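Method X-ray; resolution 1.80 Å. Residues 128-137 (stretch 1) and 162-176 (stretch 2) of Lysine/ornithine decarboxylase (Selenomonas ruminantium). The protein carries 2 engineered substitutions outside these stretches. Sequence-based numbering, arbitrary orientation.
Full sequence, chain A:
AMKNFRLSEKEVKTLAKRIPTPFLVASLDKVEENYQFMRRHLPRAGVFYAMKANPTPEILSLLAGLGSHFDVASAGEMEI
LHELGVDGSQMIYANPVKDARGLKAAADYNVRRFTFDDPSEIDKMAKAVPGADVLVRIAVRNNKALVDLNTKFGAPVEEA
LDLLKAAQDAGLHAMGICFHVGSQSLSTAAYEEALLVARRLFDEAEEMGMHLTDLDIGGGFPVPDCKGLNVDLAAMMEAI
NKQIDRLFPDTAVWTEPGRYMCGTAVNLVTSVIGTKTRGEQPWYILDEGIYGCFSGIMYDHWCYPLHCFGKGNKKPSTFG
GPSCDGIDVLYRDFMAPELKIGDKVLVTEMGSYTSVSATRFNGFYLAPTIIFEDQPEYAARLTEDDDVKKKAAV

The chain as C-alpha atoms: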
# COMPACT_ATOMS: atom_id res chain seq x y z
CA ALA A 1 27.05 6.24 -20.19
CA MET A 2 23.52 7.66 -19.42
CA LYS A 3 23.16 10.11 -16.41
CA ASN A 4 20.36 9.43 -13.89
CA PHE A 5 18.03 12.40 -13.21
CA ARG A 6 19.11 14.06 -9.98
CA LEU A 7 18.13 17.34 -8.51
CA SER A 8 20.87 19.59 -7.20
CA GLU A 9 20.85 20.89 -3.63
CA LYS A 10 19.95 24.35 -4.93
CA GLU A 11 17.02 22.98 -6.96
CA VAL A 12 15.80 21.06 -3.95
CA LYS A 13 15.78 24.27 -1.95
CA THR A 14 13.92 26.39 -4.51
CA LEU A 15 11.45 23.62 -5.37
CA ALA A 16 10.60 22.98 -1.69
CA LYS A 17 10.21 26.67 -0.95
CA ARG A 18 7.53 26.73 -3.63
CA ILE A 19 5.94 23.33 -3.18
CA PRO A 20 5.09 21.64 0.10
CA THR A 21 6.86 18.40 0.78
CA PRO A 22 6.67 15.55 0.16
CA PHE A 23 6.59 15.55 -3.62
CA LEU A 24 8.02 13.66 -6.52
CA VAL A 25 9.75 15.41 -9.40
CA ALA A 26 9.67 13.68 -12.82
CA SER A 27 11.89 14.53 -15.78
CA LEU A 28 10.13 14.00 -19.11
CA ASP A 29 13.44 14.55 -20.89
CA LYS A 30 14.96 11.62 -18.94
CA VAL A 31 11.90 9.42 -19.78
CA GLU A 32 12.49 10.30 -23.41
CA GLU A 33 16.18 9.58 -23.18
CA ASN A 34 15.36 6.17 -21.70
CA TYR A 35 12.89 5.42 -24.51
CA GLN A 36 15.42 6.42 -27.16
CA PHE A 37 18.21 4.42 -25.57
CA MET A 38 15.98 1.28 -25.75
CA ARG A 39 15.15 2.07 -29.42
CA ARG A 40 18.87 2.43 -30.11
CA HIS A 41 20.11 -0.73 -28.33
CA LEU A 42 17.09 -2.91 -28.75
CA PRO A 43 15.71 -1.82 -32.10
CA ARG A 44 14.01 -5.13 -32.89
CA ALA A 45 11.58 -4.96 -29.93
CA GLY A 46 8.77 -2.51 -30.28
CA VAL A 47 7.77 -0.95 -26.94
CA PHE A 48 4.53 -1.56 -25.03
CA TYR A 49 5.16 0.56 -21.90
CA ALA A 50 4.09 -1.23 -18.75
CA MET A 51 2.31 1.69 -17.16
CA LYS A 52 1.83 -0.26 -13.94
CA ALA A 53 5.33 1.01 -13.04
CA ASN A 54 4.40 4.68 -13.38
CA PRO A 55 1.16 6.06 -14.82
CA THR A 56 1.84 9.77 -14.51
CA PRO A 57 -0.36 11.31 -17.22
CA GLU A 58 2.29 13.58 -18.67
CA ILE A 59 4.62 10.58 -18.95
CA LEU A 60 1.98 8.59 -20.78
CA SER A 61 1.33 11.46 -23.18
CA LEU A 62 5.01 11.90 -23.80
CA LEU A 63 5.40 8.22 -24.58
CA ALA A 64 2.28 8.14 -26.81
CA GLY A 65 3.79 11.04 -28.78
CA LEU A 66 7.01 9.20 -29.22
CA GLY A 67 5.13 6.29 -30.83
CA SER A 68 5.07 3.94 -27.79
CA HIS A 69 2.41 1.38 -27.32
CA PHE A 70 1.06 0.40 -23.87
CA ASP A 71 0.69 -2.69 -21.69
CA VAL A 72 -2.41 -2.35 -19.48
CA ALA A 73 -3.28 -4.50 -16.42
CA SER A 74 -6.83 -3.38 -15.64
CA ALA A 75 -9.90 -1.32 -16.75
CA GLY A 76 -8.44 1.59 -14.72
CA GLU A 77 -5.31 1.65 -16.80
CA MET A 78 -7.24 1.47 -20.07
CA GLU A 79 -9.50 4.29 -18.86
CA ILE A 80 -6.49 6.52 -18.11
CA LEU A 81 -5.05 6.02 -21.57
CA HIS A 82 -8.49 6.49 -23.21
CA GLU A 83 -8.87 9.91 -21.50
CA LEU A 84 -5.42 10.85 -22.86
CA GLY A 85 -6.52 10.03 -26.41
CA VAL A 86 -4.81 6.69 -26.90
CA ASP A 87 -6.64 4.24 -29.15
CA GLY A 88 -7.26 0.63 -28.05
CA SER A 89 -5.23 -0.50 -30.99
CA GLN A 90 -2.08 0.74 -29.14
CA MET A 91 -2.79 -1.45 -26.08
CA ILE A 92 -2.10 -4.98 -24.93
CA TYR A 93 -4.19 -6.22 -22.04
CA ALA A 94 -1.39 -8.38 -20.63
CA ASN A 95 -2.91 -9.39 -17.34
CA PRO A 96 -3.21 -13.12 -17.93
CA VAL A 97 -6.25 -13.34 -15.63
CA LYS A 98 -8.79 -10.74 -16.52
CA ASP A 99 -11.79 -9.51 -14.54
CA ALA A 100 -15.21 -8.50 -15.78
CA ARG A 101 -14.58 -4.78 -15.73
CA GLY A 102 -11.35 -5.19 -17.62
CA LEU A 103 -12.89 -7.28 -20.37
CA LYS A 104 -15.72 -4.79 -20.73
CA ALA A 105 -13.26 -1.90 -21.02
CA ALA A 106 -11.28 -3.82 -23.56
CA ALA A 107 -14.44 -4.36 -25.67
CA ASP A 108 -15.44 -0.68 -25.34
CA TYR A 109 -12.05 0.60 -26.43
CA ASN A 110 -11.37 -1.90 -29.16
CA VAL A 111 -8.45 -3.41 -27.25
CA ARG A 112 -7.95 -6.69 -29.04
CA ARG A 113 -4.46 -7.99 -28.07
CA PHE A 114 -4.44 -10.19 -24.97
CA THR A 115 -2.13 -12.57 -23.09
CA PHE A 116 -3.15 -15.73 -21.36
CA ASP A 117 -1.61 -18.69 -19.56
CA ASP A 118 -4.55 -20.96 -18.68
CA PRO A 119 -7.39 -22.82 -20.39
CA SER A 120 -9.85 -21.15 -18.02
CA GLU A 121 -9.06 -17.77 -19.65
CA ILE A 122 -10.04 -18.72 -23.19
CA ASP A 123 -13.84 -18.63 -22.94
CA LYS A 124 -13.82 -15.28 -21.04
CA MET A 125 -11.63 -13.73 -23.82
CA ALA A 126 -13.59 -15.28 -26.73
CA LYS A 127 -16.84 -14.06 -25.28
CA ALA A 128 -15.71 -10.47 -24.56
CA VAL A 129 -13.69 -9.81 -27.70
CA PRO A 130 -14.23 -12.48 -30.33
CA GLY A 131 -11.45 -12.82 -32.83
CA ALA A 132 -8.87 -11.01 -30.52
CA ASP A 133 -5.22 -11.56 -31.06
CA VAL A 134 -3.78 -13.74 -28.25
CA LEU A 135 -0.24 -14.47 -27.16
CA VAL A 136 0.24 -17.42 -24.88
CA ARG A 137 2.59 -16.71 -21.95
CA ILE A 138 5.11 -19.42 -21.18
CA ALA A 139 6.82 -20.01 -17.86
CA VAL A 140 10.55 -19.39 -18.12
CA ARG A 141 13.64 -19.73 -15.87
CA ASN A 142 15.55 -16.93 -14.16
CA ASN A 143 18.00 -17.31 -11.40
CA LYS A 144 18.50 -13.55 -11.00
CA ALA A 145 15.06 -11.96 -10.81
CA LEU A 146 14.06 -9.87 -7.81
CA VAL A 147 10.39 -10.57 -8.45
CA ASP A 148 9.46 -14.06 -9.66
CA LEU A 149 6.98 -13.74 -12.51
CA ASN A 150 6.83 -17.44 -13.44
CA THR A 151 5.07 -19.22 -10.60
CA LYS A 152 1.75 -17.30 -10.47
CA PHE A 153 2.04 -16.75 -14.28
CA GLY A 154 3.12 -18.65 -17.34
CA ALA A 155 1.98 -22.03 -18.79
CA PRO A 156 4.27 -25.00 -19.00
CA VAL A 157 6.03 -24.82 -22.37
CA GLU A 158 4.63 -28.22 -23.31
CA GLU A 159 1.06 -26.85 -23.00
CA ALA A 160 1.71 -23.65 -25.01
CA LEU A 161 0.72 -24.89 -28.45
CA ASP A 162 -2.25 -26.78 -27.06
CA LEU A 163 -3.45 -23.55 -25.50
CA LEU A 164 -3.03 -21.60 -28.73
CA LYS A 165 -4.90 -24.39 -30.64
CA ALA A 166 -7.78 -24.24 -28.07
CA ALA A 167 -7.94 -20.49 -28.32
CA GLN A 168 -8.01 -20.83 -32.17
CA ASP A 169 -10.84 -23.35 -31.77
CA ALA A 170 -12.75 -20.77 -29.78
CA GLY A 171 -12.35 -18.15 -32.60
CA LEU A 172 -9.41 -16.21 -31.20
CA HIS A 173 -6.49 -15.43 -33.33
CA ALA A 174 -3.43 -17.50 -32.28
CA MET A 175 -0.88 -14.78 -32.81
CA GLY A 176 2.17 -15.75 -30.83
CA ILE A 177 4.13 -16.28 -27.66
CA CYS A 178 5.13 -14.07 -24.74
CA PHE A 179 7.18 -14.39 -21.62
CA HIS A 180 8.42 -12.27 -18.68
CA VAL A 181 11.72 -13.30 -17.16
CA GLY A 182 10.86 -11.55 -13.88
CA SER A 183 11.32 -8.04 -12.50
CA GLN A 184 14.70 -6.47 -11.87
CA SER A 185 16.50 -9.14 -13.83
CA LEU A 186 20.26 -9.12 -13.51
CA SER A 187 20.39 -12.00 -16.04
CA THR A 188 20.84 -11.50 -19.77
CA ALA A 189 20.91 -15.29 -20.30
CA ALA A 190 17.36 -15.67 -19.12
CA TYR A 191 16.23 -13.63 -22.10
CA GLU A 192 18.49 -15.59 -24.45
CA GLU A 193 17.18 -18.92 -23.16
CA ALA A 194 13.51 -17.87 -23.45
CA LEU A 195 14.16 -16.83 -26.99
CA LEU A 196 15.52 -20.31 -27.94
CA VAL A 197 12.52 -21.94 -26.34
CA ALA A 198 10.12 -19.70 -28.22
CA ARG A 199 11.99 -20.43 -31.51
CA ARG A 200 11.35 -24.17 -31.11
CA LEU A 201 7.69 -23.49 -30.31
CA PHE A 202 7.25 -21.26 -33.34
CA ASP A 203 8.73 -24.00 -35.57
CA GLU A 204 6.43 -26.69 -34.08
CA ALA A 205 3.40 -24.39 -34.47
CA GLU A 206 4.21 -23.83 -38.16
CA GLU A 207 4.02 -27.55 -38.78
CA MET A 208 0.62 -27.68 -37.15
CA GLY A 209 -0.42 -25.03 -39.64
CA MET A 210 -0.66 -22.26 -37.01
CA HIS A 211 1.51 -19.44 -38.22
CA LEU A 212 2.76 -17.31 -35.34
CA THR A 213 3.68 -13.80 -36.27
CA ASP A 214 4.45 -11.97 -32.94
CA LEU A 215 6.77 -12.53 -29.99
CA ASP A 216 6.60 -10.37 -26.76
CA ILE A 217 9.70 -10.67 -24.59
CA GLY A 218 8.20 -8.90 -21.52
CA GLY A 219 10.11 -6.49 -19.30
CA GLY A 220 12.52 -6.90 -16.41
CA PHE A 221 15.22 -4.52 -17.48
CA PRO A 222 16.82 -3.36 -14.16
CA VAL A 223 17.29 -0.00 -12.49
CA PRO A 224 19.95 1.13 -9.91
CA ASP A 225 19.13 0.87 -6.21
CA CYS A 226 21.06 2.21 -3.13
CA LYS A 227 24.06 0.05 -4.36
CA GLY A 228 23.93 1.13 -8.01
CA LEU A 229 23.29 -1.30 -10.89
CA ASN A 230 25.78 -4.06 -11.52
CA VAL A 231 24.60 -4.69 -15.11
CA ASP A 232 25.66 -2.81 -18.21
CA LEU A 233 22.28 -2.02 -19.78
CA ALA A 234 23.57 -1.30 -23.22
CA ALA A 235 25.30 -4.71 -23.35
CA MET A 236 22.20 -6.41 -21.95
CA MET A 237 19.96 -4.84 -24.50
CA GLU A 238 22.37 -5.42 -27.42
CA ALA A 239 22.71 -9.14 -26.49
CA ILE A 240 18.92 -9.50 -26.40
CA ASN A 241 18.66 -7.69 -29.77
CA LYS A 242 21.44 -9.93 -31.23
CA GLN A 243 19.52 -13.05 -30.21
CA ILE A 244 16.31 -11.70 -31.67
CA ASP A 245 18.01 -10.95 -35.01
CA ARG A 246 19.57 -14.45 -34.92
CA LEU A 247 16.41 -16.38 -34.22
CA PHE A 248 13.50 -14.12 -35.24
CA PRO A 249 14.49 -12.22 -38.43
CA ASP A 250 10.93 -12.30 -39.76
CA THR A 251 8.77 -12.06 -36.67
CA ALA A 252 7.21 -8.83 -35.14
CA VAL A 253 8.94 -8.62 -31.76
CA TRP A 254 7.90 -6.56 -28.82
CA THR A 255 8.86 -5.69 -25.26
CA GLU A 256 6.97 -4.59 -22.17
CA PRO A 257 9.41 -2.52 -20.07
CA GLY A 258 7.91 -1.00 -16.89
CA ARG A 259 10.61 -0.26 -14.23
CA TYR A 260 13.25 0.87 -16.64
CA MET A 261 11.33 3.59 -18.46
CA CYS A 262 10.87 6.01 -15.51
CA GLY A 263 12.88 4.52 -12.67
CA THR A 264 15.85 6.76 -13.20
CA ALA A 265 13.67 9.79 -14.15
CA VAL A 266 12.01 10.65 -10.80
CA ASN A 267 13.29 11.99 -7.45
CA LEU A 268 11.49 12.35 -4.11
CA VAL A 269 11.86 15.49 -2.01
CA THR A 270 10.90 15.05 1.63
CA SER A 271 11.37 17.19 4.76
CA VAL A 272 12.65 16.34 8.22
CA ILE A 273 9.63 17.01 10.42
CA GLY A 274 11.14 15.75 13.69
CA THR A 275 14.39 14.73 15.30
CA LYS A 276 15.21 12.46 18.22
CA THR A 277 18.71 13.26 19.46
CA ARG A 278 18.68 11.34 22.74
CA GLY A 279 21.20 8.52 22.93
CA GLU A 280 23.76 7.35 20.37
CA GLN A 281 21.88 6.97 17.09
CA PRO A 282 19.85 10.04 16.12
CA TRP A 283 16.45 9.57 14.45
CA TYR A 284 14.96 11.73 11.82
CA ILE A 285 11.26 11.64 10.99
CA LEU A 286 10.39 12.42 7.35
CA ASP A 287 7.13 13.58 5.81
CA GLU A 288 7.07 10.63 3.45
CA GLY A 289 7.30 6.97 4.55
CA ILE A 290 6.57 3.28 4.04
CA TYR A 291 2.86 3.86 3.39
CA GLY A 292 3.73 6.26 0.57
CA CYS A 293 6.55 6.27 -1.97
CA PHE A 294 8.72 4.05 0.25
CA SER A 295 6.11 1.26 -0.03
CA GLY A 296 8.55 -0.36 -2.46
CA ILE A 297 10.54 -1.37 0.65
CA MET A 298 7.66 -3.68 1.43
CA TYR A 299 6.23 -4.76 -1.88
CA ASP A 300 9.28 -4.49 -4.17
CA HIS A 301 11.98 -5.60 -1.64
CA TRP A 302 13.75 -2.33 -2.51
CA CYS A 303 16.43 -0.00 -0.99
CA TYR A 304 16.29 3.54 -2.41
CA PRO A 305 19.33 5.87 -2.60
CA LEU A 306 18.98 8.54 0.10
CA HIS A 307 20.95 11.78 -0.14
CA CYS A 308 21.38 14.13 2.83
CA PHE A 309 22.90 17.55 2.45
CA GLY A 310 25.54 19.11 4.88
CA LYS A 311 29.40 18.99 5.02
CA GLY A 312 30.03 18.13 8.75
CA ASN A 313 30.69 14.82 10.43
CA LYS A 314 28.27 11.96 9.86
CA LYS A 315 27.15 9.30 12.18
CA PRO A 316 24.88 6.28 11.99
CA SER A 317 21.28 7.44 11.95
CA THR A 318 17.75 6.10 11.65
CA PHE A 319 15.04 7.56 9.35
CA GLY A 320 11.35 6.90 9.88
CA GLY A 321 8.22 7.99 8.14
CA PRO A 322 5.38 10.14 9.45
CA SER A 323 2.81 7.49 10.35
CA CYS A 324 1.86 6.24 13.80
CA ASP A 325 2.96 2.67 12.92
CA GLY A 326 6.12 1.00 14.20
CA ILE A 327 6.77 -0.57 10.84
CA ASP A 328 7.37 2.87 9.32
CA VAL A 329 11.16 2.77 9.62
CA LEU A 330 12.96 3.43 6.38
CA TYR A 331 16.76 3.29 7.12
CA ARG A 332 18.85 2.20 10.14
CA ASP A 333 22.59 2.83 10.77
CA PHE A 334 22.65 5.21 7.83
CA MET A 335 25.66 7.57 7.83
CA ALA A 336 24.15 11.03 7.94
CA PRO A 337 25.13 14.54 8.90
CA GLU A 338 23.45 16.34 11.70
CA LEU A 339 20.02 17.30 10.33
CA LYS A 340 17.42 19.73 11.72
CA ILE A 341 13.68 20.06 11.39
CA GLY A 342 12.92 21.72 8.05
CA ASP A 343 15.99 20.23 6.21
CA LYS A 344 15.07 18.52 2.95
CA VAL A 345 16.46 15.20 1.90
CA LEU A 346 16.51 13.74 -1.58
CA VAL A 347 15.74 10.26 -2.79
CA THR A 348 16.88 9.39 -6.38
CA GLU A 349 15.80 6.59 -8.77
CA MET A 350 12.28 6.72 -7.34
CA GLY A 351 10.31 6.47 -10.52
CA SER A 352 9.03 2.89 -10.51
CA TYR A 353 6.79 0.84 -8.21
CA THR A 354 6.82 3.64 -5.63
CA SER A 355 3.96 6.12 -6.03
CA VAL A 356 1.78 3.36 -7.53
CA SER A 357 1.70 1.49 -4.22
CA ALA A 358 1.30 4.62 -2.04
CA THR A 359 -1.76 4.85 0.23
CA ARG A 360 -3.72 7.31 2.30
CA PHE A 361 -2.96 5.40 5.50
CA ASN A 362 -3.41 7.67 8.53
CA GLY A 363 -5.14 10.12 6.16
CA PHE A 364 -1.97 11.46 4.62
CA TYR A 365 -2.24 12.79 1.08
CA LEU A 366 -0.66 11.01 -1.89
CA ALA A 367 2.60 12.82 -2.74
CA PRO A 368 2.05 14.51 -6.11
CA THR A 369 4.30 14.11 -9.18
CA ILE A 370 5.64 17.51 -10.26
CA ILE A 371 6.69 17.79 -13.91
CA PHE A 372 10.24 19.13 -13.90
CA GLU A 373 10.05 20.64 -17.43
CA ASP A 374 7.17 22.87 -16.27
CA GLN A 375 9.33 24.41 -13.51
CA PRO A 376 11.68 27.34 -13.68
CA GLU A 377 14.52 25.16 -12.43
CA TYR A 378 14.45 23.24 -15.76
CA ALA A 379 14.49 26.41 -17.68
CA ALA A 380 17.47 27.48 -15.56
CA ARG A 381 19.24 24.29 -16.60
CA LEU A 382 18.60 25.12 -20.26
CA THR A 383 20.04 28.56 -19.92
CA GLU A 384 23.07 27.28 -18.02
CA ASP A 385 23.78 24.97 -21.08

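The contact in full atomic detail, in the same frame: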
# COMPACT_ATOMS: atom_id res chain seq x y z
N ALA A 128 -15.75 -11.92 -24.73
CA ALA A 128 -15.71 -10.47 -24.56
C ALA A 128 -15.26 -9.82 -25.81
O ALA A 128 -15.78 -8.78 -26.15
CB ALA A 128 -14.76 -10.09 -23.39
N VAL A 129 -14.27 -10.39 -26.49
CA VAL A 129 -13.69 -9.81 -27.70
C VAL A 129 -13.40 -10.91 -28.70
O VAL A 129 -12.25 -11.33 -28.94
CB VAL A 129 -12.45 -8.96 -27.42
CG1 VAL A 129 -12.01 -8.22 -28.70
CG2 VAL A 129 -12.74 -7.96 -26.30
N PRO A 130 -14.46 -11.41 -29.36
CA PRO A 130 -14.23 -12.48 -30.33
C PRO A 130 -13.27 -12.11 -31.42
O PRO A 130 -13.19 -10.97 -31.86
CB PRO A 130 -15.64 -12.83 -30.87
CG PRO A 130 -16.60 -12.03 -30.10
CD PRO A 130 -15.87 -11.08 -29.16
N GLY A 131 -12.42 -13.04 -31.81
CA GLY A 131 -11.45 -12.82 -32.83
C GLY A 131 -10.18 -12.05 -32.36
O GLY A 131 -9.32 -11.79 -33.16
N ALA A 132 -10.07 -11.78 -31.07
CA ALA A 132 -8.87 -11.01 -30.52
C ALA A 132 -7.60 -11.74 -30.78
O ALA A 132 -7.58 -13.01 -30.79
CB ALA A 132 -9.04 -10.77 -29.01
N ASP A 133 -6.53 -11.01 -31.02
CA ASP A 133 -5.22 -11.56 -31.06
C ASP A 133 -4.81 -12.01 -29.63
O ASP A 133 -4.94 -11.21 -28.65
CB ASP A 133 -4.22 -10.52 -31.59
CG ASP A 133 -4.52 -10.09 -32.97
OD1 ASP A 133 -5.03 -10.94 -33.72
OD2 ASP A 133 -4.27 -8.91 -33.31
N VAL A 134 -4.29 -13.23 -29.54
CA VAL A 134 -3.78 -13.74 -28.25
C VAL A 134 -2.37 -14.25 -28.35
O VAL A 134 -1.93 -14.85 -29.36
CB VAL A 134 -4.69 -14.82 -27.60
CG1 VAL A 134 -6.04 -14.29 -27.34
CG2 VAL A 134 -4.73 -16.11 -28.49
N LEU A 135 -1.55 -13.92 -27.33
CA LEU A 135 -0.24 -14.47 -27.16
C LEU A 135 -0.28 -15.33 -25.90
O LEU A 135 -0.71 -14.90 -24.82
CB LEU A 135 0.85 -13.41 -26.98
CG LEU A 135 1.00 -12.38 -28.11
CD1 LEU A 135 -0.20 -11.49 -28.11
CD2 LEU A 135 2.17 -11.48 -27.76
N VAL A 136 0.23 -16.55 -26.00
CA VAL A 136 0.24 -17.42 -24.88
C VAL A 136 1.55 -17.13 -24.12
O VAL A 136 2.58 -17.02 -24.73
CB VAL A 136 0.16 -18.93 -25.24
CG1 VAL A 136 1.30 -19.41 -26.05
CG2 VAL A 136 0.03 -19.77 -23.96
N ARG A 137 1.42 -17.04 -22.79
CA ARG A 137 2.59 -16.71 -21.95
C ARG A 137 3.13 -18.02 -21.42
O ARG A 137 2.37 -18.76 -20.71
CB ARG A 137 2.15 -15.90 -20.77
CG ARG A 137 3.34 -15.43 -19.92
CD ARG A 137 2.84 -14.44 -18.90
NE ARG A 137 3.83 -14.15 -17.88
CZ ARG A 137 3.64 -13.18 -16.97
NH1 ARG A 137 2.64 -12.31 -17.08
NH2 ARG A 137 4.55 -13.03 -15.98
N ASP A 162 -0.89 -26.37 -27.40
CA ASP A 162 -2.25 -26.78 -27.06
C ASP A 162 -3.18 -25.66 -26.63
O ASP A 162 -4.38 -25.63 -26.97
CB ASP A 162 -2.29 -27.86 -25.98
CG ASP A 162 -1.66 -29.20 -26.44
OD1 ASP A 162 -1.66 -29.51 -27.64
OD2 ASP A 162 -1.10 -29.92 -25.56
N LEU A 163 -2.67 -24.70 -25.82
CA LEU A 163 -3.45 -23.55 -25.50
C LEU A 163 -3.78 -22.63 -26.71
O LEU A 163 -4.92 -22.14 -26.80
CB LEU A 163 -2.76 -22.73 -24.35
CG LEU A 163 -2.91 -23.36 -23.00
CD1 LEU A 163 -1.83 -22.73 -22.06
CD2 LEU A 163 -4.29 -23.13 -22.39
N LEU A 164 -2.80 -22.39 -27.56
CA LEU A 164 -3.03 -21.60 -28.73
C LEU A 164 -4.08 -22.31 -29.65
O LEU A 164 -4.97 -21.67 -30.19
CB LEU A 164 -1.77 -21.38 -29.48
CG LEU A 164 -0.78 -20.35 -28.87
CD1 LEU A 164 0.51 -20.29 -29.64
CD2 LEU A 164 -1.44 -18.96 -28.82
N LYS A 165 -3.94 -23.63 -29.81
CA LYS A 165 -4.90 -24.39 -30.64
C LYS A 165 -6.29 -24.31 -30.02
O LYS A 165 -7.24 -24.09 -30.76
CB LYS A 165 -4.37 -25.80 -30.93
CG LYS A 165 -5.16 -26.66 -31.90
CD LYS A 165 -5.23 -26.02 -33.28
CE LYS A 165 -5.65 -26.98 -34.38
NZ LYS A 165 -5.05 -26.37 -35.61
N ALA A 166 -6.47 -24.40 -28.68
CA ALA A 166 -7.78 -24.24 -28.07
C ALA A 166 -8.35 -22.84 -28.24
O ALA A 166 -9.59 -22.60 -28.34
CB ALA A 166 -7.75 -24.63 -26.59
N ALA A 167 -7.47 -21.84 -28.13
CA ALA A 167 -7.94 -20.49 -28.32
C ALA A 167 -8.42 -20.33 -29.77
O ALA A 167 -9.45 -19.71 -29.98
CB ALA A 167 -6.80 -19.47 -28.10
N GLN A 168 -7.61 -20.79 -30.72
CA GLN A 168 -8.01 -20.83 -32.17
C GLN A 168 -9.36 -21.52 -32.35
O GLN A 168 -10.28 -21.00 -33.00
CB GLN A 168 -6.95 -21.46 -33.04
CG GLN A 168 -7.20 -21.37 -34.58
CD GLN A 168 -6.12 -22.02 -35.39
OE1 GLN A 168 -6.07 -23.26 -35.51
NE2 GLN A 168 -5.27 -21.24 -35.95
N ASP A 169 -9.52 -22.68 -31.74
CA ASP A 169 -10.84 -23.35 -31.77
C ASP A 169 -11.98 -22.50 -31.24
O ASP A 169 -13.12 -22.66 -31.72
CB ASP A 169 -10.77 -24.71 -31.03
CG ASP A 169 -9.94 -25.75 -31.77
OD1 ASP A 169 -9.53 -25.54 -32.95
OD2 ASP A 169 -9.61 -26.78 -31.17
N ALA A 170 -11.74 -21.65 -30.24
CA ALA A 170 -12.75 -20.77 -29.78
C ALA A 170 -12.91 -19.44 -30.58
O ALA A 170 -13.61 -18.55 -30.11
CB ALA A 170 -12.57 -20.49 -28.29
N GLY A 171 -12.20 -19.29 -31.68
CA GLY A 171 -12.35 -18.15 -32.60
C GLY A 171 -11.43 -17.00 -32.32
O GLY A 171 -11.51 -15.95 -32.97
N LEU A 172 -10.50 -17.21 -31.40
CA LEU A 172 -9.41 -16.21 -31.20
C LEU A 172 -8.35 -16.37 -32.21
O LEU A 172 -8.19 -17.44 -32.80
CB LEU A 172 -8.86 -16.34 -29.74
CG LEU A 172 -9.95 -16.13 -28.64
CD1 LEU A 172 -9.47 -16.60 -27.28
CD2 LEU A 172 -10.35 -14.66 -28.54
N HIS A 173 -7.52 -15.33 -32.41
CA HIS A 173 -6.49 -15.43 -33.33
C HIS A 173 -5.19 -15.83 -32.60
O HIS A 173 -4.70 -15.03 -31.80
CB HIS A 173 -6.28 -14.14 -34.11
CG HIS A 173 -5.08 -14.17 -35.01
ND1 HIS A 173 -4.24 -13.10 -35.17
CD2 HIS A 173 -4.67 -15.10 -35.89
CE1 HIS A 173 -3.28 -13.42 -36.01
NE2 HIS A 173 -3.52 -14.62 -36.47
N ALA A 174 -4.67 -17.01 -32.89
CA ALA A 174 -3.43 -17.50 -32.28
C ALA A 174 -2.24 -16.81 -32.89
O ALA A 174 -1.73 -17.17 -33.98
CB ALA A 174 -3.36 -19.02 -32.41
N MET A 175 -1.78 -15.74 -32.20
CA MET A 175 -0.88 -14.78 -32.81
C MET A 175 0.59 -15.02 -32.46
O MET A 175 1.54 -14.73 -33.25
CB MET A 175 -1.28 -13.35 -32.36
CG MET A 175 -0.48 -12.33 -33.17
SD MET A 175 -0.75 -10.69 -32.52
CE MET A 175 -0.97 -9.92 -34.12
N GLY A 176 0.80 -15.52 -31.25
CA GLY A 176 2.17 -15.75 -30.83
C GLY A 176 2.39 -16.14 -29.38
O GLY A 176 1.49 -16.65 -28.69
O HOH W 1 -13.84 -15.77 -30.56

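Backbone hydrogen bonds pair strand 133-137, and Ala132 just before it, with the parallel strand 173-176. His173 N donates to Ala132 O (2.8 Å), and Val134 N donates to His173 O (2.9 Å), so that His173 is held through both its amide and its carbonyl. Beyond this point the register slips by one residue in a beta bulge: Val134 pairs with Ala174, but Leu135 pairs with Gly176. Val134 O spans the irregularity, accepting from Met175 N at 3.0 Å and, weakly, from Gly176 N at 3.4 Å. Regular pairing resumes where Val136 N donates to Gly176 O (3.0 Å). Gly176 O also lies 3.2 Å from Leu135 CA in a CA-H...O contact. Gly176 adopts phi/psi of 171/-157, at which a CB would be jammed against the preceding carbonyl oxygen.

One side-chain hydrogen bond reinforces the pairing. Asp133 and His173 are bridge partners whose side chains lie on the same face of the sheet, and His173 ND1 donates to Asp133 OD1 at 2.7 Å, with the carboxylate oxygen near the plane of the imidazole at its edge. Met175 CE also approaches Asp133 OD2, at 3.5 Å.

Apolar packing joins the strand to the helix 162-169, which runs nearly antiparallel to it with an axial separation of 8.8 Å. Val134, on the face opposite Asp133, places CG2 4.0 Å from Ala167 CB on the helix and CG1 4.1 Å from CD1 of Leu172, in the loop that follows it. Val136 packs farther along, with CG1 3.6 Å from Leu164 CG and CG2 4.0 Å from Leu163 CD1.

Before the strands pair, the type II turn from Val129 to Ala132 brings Gly131 against Gly171, with Gly131 CA 3.1 Å from Gly171 O in another CA-H...O contact. A water links the loops, donating to Ala170 O (2.8 Å) and weakly accepting from Gly131 N (3.3 Å).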